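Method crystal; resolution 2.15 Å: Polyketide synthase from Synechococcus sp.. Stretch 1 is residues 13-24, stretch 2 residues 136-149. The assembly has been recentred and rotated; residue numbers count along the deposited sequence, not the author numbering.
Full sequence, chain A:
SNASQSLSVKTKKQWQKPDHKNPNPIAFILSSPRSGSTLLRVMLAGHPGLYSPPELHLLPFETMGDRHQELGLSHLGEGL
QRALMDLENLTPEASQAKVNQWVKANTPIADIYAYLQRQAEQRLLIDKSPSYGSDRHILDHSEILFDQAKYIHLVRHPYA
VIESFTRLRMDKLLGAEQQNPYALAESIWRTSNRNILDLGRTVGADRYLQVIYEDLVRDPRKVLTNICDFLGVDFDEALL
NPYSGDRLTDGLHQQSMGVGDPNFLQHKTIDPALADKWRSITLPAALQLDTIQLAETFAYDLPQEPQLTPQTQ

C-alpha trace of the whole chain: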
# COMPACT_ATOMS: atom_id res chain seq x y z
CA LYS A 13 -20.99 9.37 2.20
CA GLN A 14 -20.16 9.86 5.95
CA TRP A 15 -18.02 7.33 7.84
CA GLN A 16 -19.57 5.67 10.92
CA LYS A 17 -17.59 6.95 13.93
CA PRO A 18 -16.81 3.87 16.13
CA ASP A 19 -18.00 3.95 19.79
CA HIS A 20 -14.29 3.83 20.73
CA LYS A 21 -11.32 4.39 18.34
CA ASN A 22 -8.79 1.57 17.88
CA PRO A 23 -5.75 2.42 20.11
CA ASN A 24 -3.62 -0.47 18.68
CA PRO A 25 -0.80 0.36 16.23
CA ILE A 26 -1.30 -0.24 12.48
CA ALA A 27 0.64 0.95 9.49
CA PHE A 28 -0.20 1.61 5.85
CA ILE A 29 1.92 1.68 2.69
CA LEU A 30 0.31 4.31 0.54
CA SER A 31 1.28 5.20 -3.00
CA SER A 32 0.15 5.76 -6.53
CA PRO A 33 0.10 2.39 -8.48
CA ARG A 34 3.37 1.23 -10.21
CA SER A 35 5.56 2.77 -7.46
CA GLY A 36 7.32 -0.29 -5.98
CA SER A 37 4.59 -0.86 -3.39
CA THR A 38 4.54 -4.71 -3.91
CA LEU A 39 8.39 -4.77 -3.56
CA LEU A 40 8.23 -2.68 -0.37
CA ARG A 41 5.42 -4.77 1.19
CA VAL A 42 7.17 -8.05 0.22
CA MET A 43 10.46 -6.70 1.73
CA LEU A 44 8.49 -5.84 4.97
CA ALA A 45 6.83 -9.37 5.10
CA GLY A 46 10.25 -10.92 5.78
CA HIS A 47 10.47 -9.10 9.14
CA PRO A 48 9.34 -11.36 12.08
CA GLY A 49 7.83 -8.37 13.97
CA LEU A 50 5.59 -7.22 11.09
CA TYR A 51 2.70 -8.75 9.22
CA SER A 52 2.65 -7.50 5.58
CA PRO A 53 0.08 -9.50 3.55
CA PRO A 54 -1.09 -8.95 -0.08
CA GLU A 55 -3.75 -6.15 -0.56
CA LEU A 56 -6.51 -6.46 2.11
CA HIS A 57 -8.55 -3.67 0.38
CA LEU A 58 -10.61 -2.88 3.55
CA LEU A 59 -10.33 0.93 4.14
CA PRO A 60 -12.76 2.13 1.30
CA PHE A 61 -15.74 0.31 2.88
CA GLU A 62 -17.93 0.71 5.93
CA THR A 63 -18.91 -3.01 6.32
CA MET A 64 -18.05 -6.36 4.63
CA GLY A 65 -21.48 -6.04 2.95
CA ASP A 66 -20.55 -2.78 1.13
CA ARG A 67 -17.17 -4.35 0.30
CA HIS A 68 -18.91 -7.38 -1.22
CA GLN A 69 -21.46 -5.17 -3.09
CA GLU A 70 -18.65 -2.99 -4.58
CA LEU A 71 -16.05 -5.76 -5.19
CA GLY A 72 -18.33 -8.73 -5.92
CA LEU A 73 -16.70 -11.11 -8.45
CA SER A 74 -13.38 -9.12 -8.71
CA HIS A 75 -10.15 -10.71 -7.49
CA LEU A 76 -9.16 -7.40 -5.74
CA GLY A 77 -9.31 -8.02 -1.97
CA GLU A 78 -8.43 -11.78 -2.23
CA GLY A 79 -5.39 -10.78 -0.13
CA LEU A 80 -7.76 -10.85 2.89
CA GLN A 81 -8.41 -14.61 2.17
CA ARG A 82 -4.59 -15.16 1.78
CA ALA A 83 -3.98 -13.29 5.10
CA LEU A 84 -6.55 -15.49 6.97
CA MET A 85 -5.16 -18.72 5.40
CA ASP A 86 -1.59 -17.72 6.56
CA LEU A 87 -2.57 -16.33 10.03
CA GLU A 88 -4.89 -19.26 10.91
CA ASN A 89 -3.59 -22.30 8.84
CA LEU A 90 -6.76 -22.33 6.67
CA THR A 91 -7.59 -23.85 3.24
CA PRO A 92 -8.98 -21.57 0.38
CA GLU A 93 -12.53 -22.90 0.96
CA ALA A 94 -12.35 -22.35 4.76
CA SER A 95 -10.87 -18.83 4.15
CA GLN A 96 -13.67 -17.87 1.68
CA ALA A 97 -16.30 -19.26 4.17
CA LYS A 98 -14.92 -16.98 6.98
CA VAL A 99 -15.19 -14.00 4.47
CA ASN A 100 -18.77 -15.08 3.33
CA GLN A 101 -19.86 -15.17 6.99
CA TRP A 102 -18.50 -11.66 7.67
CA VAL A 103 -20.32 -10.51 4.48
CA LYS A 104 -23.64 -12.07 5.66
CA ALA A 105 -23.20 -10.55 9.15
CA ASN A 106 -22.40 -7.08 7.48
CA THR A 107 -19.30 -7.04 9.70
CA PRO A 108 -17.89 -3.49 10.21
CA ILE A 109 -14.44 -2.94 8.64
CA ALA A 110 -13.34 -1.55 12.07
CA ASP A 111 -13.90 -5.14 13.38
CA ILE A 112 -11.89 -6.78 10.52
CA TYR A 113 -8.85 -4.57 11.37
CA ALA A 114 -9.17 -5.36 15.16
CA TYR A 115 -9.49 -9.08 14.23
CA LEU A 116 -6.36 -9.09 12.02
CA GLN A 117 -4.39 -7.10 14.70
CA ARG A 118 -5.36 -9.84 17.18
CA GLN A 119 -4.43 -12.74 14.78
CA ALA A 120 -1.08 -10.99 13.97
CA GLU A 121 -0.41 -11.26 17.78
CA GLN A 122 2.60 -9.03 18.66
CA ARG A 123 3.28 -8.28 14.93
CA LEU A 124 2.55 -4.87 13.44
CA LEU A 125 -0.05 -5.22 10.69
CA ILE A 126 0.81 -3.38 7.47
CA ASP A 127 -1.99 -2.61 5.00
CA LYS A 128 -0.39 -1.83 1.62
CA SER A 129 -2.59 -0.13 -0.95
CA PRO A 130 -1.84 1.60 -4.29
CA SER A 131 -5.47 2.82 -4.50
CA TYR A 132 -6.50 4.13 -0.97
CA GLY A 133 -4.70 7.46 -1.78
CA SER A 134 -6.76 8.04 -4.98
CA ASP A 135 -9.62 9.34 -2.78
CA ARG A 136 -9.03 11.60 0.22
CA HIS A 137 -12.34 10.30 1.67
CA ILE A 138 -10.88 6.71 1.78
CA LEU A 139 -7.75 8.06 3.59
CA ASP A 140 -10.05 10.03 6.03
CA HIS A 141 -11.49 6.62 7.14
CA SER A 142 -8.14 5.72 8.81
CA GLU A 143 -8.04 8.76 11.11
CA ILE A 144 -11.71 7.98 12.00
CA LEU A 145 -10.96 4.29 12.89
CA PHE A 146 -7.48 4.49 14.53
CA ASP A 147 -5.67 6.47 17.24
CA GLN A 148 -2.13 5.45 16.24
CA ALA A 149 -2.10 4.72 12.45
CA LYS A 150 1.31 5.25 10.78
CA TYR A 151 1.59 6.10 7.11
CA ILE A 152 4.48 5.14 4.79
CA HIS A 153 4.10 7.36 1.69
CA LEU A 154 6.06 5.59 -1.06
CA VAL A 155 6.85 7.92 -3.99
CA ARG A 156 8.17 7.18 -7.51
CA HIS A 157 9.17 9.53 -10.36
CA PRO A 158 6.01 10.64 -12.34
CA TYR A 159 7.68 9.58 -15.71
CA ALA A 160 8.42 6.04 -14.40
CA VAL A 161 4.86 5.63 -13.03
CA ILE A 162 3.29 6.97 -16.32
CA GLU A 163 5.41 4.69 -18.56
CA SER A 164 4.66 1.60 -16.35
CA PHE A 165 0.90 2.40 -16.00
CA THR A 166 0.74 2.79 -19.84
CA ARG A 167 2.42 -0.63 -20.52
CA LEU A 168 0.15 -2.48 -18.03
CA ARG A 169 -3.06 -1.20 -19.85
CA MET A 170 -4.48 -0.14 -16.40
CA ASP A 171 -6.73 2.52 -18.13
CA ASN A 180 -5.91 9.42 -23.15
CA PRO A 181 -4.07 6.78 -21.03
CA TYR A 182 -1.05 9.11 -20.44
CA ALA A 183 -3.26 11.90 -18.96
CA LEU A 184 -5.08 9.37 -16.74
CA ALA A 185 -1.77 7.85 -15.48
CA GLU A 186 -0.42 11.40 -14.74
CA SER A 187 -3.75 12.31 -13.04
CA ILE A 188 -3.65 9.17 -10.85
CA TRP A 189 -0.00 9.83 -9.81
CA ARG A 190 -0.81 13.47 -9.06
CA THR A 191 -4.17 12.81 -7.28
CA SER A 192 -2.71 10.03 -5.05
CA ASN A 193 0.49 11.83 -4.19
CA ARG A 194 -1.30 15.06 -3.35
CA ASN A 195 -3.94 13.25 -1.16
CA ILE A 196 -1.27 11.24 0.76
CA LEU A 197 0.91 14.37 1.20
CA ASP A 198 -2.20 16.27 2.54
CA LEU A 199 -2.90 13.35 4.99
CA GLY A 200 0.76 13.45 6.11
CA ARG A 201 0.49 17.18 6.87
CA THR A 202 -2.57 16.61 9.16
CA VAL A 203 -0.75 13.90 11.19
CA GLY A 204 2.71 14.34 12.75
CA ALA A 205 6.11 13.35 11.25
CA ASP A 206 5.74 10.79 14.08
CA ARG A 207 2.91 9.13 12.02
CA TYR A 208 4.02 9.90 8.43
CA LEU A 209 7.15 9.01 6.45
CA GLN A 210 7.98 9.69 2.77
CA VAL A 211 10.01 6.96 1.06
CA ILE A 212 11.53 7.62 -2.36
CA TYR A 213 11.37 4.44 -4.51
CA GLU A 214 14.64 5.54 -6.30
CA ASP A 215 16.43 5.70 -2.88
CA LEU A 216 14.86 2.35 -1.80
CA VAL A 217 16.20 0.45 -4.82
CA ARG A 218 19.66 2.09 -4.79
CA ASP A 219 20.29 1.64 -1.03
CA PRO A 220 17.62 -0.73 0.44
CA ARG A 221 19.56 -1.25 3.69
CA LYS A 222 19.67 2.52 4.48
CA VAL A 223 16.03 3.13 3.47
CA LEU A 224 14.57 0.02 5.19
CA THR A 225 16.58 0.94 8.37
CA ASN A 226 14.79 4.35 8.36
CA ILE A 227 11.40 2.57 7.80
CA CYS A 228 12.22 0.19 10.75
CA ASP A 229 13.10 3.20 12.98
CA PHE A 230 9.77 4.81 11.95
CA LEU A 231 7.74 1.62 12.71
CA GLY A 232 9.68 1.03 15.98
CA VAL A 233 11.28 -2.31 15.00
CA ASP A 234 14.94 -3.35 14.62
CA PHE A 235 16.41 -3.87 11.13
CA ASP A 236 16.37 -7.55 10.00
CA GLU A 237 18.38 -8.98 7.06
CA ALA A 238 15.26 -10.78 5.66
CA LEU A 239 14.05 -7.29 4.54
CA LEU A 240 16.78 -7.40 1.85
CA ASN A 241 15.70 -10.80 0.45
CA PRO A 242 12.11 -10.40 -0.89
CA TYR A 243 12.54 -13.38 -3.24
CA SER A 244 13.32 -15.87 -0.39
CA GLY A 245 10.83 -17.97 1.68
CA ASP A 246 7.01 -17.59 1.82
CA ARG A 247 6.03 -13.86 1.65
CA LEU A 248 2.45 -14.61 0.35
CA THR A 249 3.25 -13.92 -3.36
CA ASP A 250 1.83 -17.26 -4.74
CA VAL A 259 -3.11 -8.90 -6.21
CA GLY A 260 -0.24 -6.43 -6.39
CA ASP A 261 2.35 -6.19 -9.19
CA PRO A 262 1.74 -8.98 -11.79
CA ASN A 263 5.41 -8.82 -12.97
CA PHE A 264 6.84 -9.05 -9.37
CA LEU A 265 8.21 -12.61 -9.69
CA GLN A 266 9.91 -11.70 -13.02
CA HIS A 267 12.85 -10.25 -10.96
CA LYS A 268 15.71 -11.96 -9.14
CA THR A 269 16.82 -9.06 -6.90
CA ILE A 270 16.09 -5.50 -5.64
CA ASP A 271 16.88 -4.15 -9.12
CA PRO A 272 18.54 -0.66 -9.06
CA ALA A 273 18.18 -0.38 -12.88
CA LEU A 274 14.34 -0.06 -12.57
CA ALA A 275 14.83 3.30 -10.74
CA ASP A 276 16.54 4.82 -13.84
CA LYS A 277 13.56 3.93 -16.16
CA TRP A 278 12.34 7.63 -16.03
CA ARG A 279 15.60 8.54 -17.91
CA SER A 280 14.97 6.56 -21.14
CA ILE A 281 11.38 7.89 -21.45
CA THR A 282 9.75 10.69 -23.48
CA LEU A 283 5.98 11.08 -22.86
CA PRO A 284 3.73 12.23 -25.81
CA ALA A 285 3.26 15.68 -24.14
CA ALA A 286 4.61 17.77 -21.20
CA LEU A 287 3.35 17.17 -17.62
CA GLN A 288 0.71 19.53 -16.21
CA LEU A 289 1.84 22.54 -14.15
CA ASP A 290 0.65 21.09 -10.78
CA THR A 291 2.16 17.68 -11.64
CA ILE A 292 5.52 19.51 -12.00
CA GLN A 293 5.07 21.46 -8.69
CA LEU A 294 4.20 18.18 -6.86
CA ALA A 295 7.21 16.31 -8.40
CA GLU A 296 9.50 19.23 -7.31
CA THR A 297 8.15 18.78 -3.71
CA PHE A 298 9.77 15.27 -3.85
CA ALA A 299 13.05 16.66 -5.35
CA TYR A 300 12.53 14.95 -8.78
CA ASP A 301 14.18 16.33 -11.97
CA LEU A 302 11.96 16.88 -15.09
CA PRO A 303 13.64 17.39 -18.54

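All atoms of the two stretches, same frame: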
# COMPACT_ATOMS: atom_id res chain seq x y z
N LYS A 13 -20.47 10.42 1.30
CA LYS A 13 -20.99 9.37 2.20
C LYS A 13 -20.20 9.36 3.51
O LYS A 13 -19.04 9.00 3.49
CB LYS A 13 -20.96 8.00 1.50
CG LYS A 13 -21.74 6.91 2.20
CD LYS A 13 -22.90 6.39 1.35
CE LYS A 13 -22.55 5.22 0.46
NZ LYS A 13 -22.30 3.97 1.23
N GLN A 14 -20.82 9.76 4.64
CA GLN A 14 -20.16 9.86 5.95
C GLN A 14 -19.72 8.53 6.54
O GLN A 14 -20.47 7.55 6.45
CB GLN A 14 -21.08 10.57 6.97
CG GLN A 14 -21.21 12.06 6.75
CD GLN A 14 -22.08 12.75 7.79
OE1 GLN A 14 -22.70 12.13 8.66
NE2 GLN A 14 -22.14 14.07 7.70
N TRP A 15 -18.53 8.51 7.17
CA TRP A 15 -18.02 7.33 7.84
C TRP A 15 -18.67 7.19 9.22
O TRP A 15 -18.81 8.17 9.94
CB TRP A 15 -16.49 7.41 8.02
CG TRP A 15 -15.68 7.36 6.74
CD1 TRP A 15 -14.81 8.30 6.28
CD2 TRP A 15 -15.69 6.31 5.76
NE1 TRP A 15 -14.31 7.93 5.06
CE2 TRP A 15 -14.83 6.70 4.72
CE3 TRP A 15 -16.37 5.08 5.65
CZ2 TRP A 15 -14.58 5.89 3.60
CZ3 TRP A 15 -16.13 4.28 4.55
CH2 TRP A 15 -15.24 4.69 3.54
N GLN A 16 -19.04 5.96 9.59
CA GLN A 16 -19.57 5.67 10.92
C GLN A 16 -18.40 5.83 11.90
O GLN A 16 -17.33 5.22 11.72
CB GLN A 16 -20.12 4.23 10.98
CG GLN A 16 -20.84 3.87 12.28
CD GLN A 16 -22.12 4.65 12.45
OE1 GLN A 16 -23.16 4.32 11.85
NE2 GLN A 16 -22.07 5.69 13.27
N LYS A 17 -18.58 6.71 12.89
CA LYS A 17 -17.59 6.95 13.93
C LYS A 17 -17.72 5.81 14.94
O LYS A 17 -18.81 5.61 15.46
CB LYS A 17 -17.79 8.32 14.58
CG LYS A 17 -17.18 9.44 13.75
CD LYS A 17 -17.41 10.81 14.37
CE LYS A 17 -17.77 11.86 13.33
NZ LYS A 17 -16.70 12.06 12.31
N PRO A 18 -16.67 4.98 15.16
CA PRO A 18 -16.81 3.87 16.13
C PRO A 18 -17.02 4.38 17.55
O PRO A 18 -16.54 5.48 17.86
CB PRO A 18 -15.49 3.11 15.99
CG PRO A 18 -14.52 4.13 15.53
CD PRO A 18 -15.29 5.05 14.63
N ASP A 19 -17.73 3.60 18.39
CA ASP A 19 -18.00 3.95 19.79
C ASP A 19 -16.71 4.35 20.50
O ASP A 19 -16.67 5.39 21.16
CB ASP A 19 -18.71 2.78 20.52
CG ASP A 19 -20.21 2.69 20.28
OD1 ASP A 19 -20.73 3.41 19.39
OD2 ASP A 19 -20.88 1.90 21.00
N HIS A 20 -15.64 3.57 20.26
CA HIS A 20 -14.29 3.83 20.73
C HIS A 20 -13.27 3.55 19.61
O HIS A 20 -13.32 2.49 18.98
CB HIS A 20 -13.95 3.03 22.01
CG HIS A 20 -14.56 1.66 22.11
ND1 HIS A 20 -15.48 1.35 23.10
CD2 HIS A 20 -14.33 0.55 21.36
CE1 HIS A 20 -15.79 0.07 22.92
NE2 HIS A 20 -15.12 -0.45 21.89
N LYS A 21 -12.37 4.52 19.36
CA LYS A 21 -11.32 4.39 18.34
C LYS A 21 -10.36 3.28 18.71
O LYS A 21 -10.17 2.99 19.91
CB LYS A 21 -10.55 5.70 18.17
CG LYS A 21 -11.25 6.70 17.27
CD LYS A 21 -10.55 8.04 17.29
CE LYS A 21 -9.41 8.11 16.32
NZ LYS A 21 -8.91 9.49 16.13
N ASN A 22 -9.75 2.64 17.68
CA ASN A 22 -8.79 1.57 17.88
C ASN A 22 -7.46 2.18 18.38
O ASN A 22 -6.87 3.01 17.68
CB ASN A 22 -8.64 0.74 16.62
CG ASN A 22 -7.83 -0.52 16.76
OD1 ASN A 22 -6.99 -0.68 17.65
ND2 ASN A 22 -8.04 -1.45 15.85
N PRO A 23 -7.01 1.84 19.61
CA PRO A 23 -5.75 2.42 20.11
C PRO A 23 -4.50 1.66 19.66
O PRO A 23 -3.39 2.17 19.83
CB PRO A 23 -5.94 2.35 21.63
CG PRO A 23 -6.79 1.12 21.84
CD PRO A 23 -7.59 0.88 20.58
N ASN A 24 -4.69 0.43 19.12
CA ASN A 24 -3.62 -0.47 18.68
C ASN A 24 -2.90 0.01 17.44
O ASN A 24 -3.54 0.45 16.48
CB ASN A 24 -4.16 -1.88 18.47
CG ASN A 24 -4.64 -2.53 19.76
OD1 ASN A 24 -3.85 -2.77 20.68
ND2 ASN A 24 -5.93 -2.81 19.84
N ARG A 136 -9.25 10.98 -1.07
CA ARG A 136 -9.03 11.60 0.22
C ARG A 136 -10.04 11.08 1.25
O ARG A 136 -9.68 10.91 2.42
CB ARG A 136 -9.17 13.16 0.08
CG ARG A 136 -8.70 13.93 1.33
CD ARG A 136 -7.23 13.69 1.72
NE ARG A 136 -7.03 13.68 3.18
CZ ARG A 136 -6.82 14.77 3.93
NH1 ARG A 136 -6.65 14.65 5.24
NH2 ARG A 136 -6.77 15.97 3.37
N HIS A 137 -11.28 10.83 0.82
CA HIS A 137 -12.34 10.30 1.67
C HIS A 137 -11.98 8.90 2.19
O HIS A 137 -12.18 8.64 3.37
CB HIS A 137 -13.70 10.37 0.96
CG HIS A 137 -14.84 9.94 1.82
ND1 HIS A 137 -15.26 10.71 2.89
CD2 HIS A 137 -15.59 8.81 1.76
CE1 HIS A 137 -16.24 10.01 3.46
NE2 HIS A 137 -16.49 8.88 2.80
N ILE A 138 -11.34 8.04 1.36
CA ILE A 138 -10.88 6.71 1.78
C ILE A 138 -9.83 6.90 2.89
O ILE A 138 -9.96 6.31 3.96
CB ILE A 138 -10.29 5.87 0.60
CG1 ILE A 138 -11.38 5.55 -0.46
CG2 ILE A 138 -9.63 4.60 1.13
CD1 ILE A 138 -10.75 4.93 -1.86
N LEU A 139 -8.82 7.76 2.64
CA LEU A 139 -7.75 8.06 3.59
C LEU A 139 -8.31 8.60 4.90
O LEU A 139 -7.81 8.22 5.96
CB LEU A 139 -6.79 9.11 2.98
CG LEU A 139 -5.96 8.70 1.73
CD1 LEU A 139 -4.95 9.80 1.38
CD2 LEU A 139 -5.22 7.37 1.95
N ASP A 140 -9.37 9.49 4.84
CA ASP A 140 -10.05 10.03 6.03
C ASP A 140 -10.59 8.91 6.93
O ASP A 140 -10.69 9.10 8.14
CB ASP A 140 -11.22 10.97 5.62
CG ASP A 140 -10.78 12.29 5.02
OD1 ASP A 140 -9.60 12.67 5.17
OD2 ASP A 140 -11.62 12.95 4.38
N HIS A 141 -10.95 7.75 6.35
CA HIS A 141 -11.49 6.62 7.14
C HIS A 141 -10.49 6.12 8.20
O HIS A 141 -10.91 5.71 9.28
CB HIS A 141 -11.88 5.46 6.23
CG HIS A 141 -12.87 4.50 6.82
ND1 HIS A 141 -13.09 3.27 6.24
CD2 HIS A 141 -13.66 4.62 7.91
CE1 HIS A 141 -14.02 2.69 6.98
NE2 HIS A 141 -14.41 3.48 7.98
N SER A 142 -9.19 6.20 7.89
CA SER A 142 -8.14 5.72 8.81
C SER A 142 -8.08 6.55 10.09
O SER A 142 -8.08 5.99 11.18
CB SER A 142 -6.79 5.68 8.11
OG SER A 142 -5.80 5.28 9.04
N GLU A 143 -8.07 7.88 9.95
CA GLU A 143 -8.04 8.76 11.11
C GLU A 143 -9.32 8.65 11.94
O GLU A 143 -9.27 8.88 13.15
CB GLU A 143 -7.71 10.20 10.71
CG GLU A 143 -6.24 10.33 10.29
CD GLU A 143 -5.25 10.01 11.40
OE1 GLU A 143 -5.26 10.72 12.43
OE2 GLU A 143 -4.48 9.03 11.25
N ILE A 144 -10.45 8.24 11.31
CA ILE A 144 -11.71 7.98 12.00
C ILE A 144 -11.61 6.68 12.82
O ILE A 144 -12.03 6.65 13.98
CB ILE A 144 -12.92 8.03 11.02
CG1 ILE A 144 -13.37 9.51 10.82
CG2 ILE A 144 -14.11 7.18 11.49
CD1 ILE A 144 -14.05 9.83 9.52
N LEU A 145 -11.05 5.61 12.24
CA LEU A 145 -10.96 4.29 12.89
C LEU A 145 -9.85 4.08 13.91
O LEU A 145 -10.04 3.30 14.85
CB LEU A 145 -10.85 3.16 11.84
CG LEU A 145 -11.98 2.99 10.82
CD1 LEU A 145 -11.57 2.00 9.74
CD2 LEU A 145 -13.30 2.57 11.49
N PHE A 146 -8.69 4.72 13.72
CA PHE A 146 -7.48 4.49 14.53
C PHE A 146 -6.92 5.69 15.25
O PHE A 146 -6.92 6.80 14.71
CB PHE A 146 -6.38 3.90 13.63
CG PHE A 146 -6.82 2.73 12.79
CD1 PHE A 146 -6.98 1.47 13.36
CD2 PHE A 146 -7.01 2.87 11.42
CE1 PHE A 146 -7.38 0.38 12.58
CE2 PHE A 146 -7.39 1.78 10.64
CZ PHE A 146 -7.58 0.55 11.23
N ASP A 147 -6.33 5.45 16.43
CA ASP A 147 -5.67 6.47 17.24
C ASP A 147 -4.24 6.64 16.81
O ASP A 147 -3.74 7.77 16.77
CB ASP A 147 -5.64 6.03 18.72
CG ASP A 147 -6.85 6.35 19.58
OD1 ASP A 147 -6.94 5.80 20.70
OD2 ASP A 147 -7.66 7.22 19.16
N GLN A 148 -3.56 5.52 16.52
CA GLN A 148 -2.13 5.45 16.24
C GLN A 148 -1.73 4.89 14.88
O GLN A 148 -0.69 4.22 14.79
CB GLN A 148 -1.44 4.63 17.36
CG GLN A 148 -1.24 5.39 18.67
CD GLN A 148 0.07 6.13 18.69
OE1 GLN A 148 1.09 5.61 19.17
NE2 GLN A 148 0.09 7.35 18.18
N ALA A 149 -2.49 5.18 13.79
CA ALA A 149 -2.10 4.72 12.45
C ALA A 149 -0.83 5.44 11.99
O ALA A 149 -0.69 6.64 12.19
CB ALA A 149 -3.22 4.97 11.45
O HOH W 1 -16.33 3.53 9.82
O HOH W 2 -4.49 3.02 16.29

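The indole of Trp-15 is held between two histidines that lie one helical turn apart, so that both of its faces are covered by imidazole rings. On one face His-137 makes an offset stack with the five-membered ring, the centroids 4.0 Å apart and the planes inclined by 9°. On the opposite face His-141 stacks face to face with the six-membered ring, at 3.6 Å between centroids and 7° between planes, while its CB sits over the five-membered ring. A flat, wide indole suits this slot because it offers two large faces to two planar partners and still carries a polar edge: Trp-15 NE1 donates a hydrogen bond to His-137 O at 2.8 Å. Tryptophan thus reaches a backbone carbonyl of the helix without giving up its stacking.

The histidines add polar contacts of their own. His-137 NE2 lies 2.6 Å from Lys-13 O, but the angle of 115° at the hydrogen makes this hydrogen bond weak despite the short distance. His-141 NE2 is 2.7 Å from the oxygen of water 1, which also lies 2.7 Å from Gln-16 O, so that one imidazole combines a stacking face with a water-mediated link to the extended chain.

Beyond the rings the contact becomes aliphatic. Ile-144 CD1 meets the edge of the indole, 3.7 Å from Trp-15 CD1, and Ile-144 CG2 lies 4.0 Å from Pro-18 CD. A branched aliphatic side chain suits this place, since it fills the space beside both the indole and the proline; CG2 lies near Trp-15 CB as well. The compact proline ring packs there without needing a polar partner.

Past Pro-18 the stretch bulges outward at Asp-19 and His-20, neither of which makes contact, and returns at Lys-21. This long side chain runs along the end of the helix, where NZ donates to Glu-143 O at 3.1 Å; a long salt bridge, 4.0 Å from Lys-21 NZ to Asp-147 OD2, adds charge attraction.

Where the helix gives way at Phe-146, backbone pairing takes over. Asn-22 N donates to Leu-145 O at 2.9 Å, and Asp-147 N donates to Asn-22 O at 2.8 Å; both are nearly straight and together form a single beta bridge between Asn-22 and Phe-146. Phe-146 CA also approaches Asn-22 O at 3.5 Å, a CA-H...O contact. The asparagine side chain also bonds within its own stretch, OD1 of Asn-22 accepting from Asn-24 N at 2.9 Å. Water 2 extends the pairing, donating to Asn-22 O and Asn-24 O and accepting from Gln-148 N.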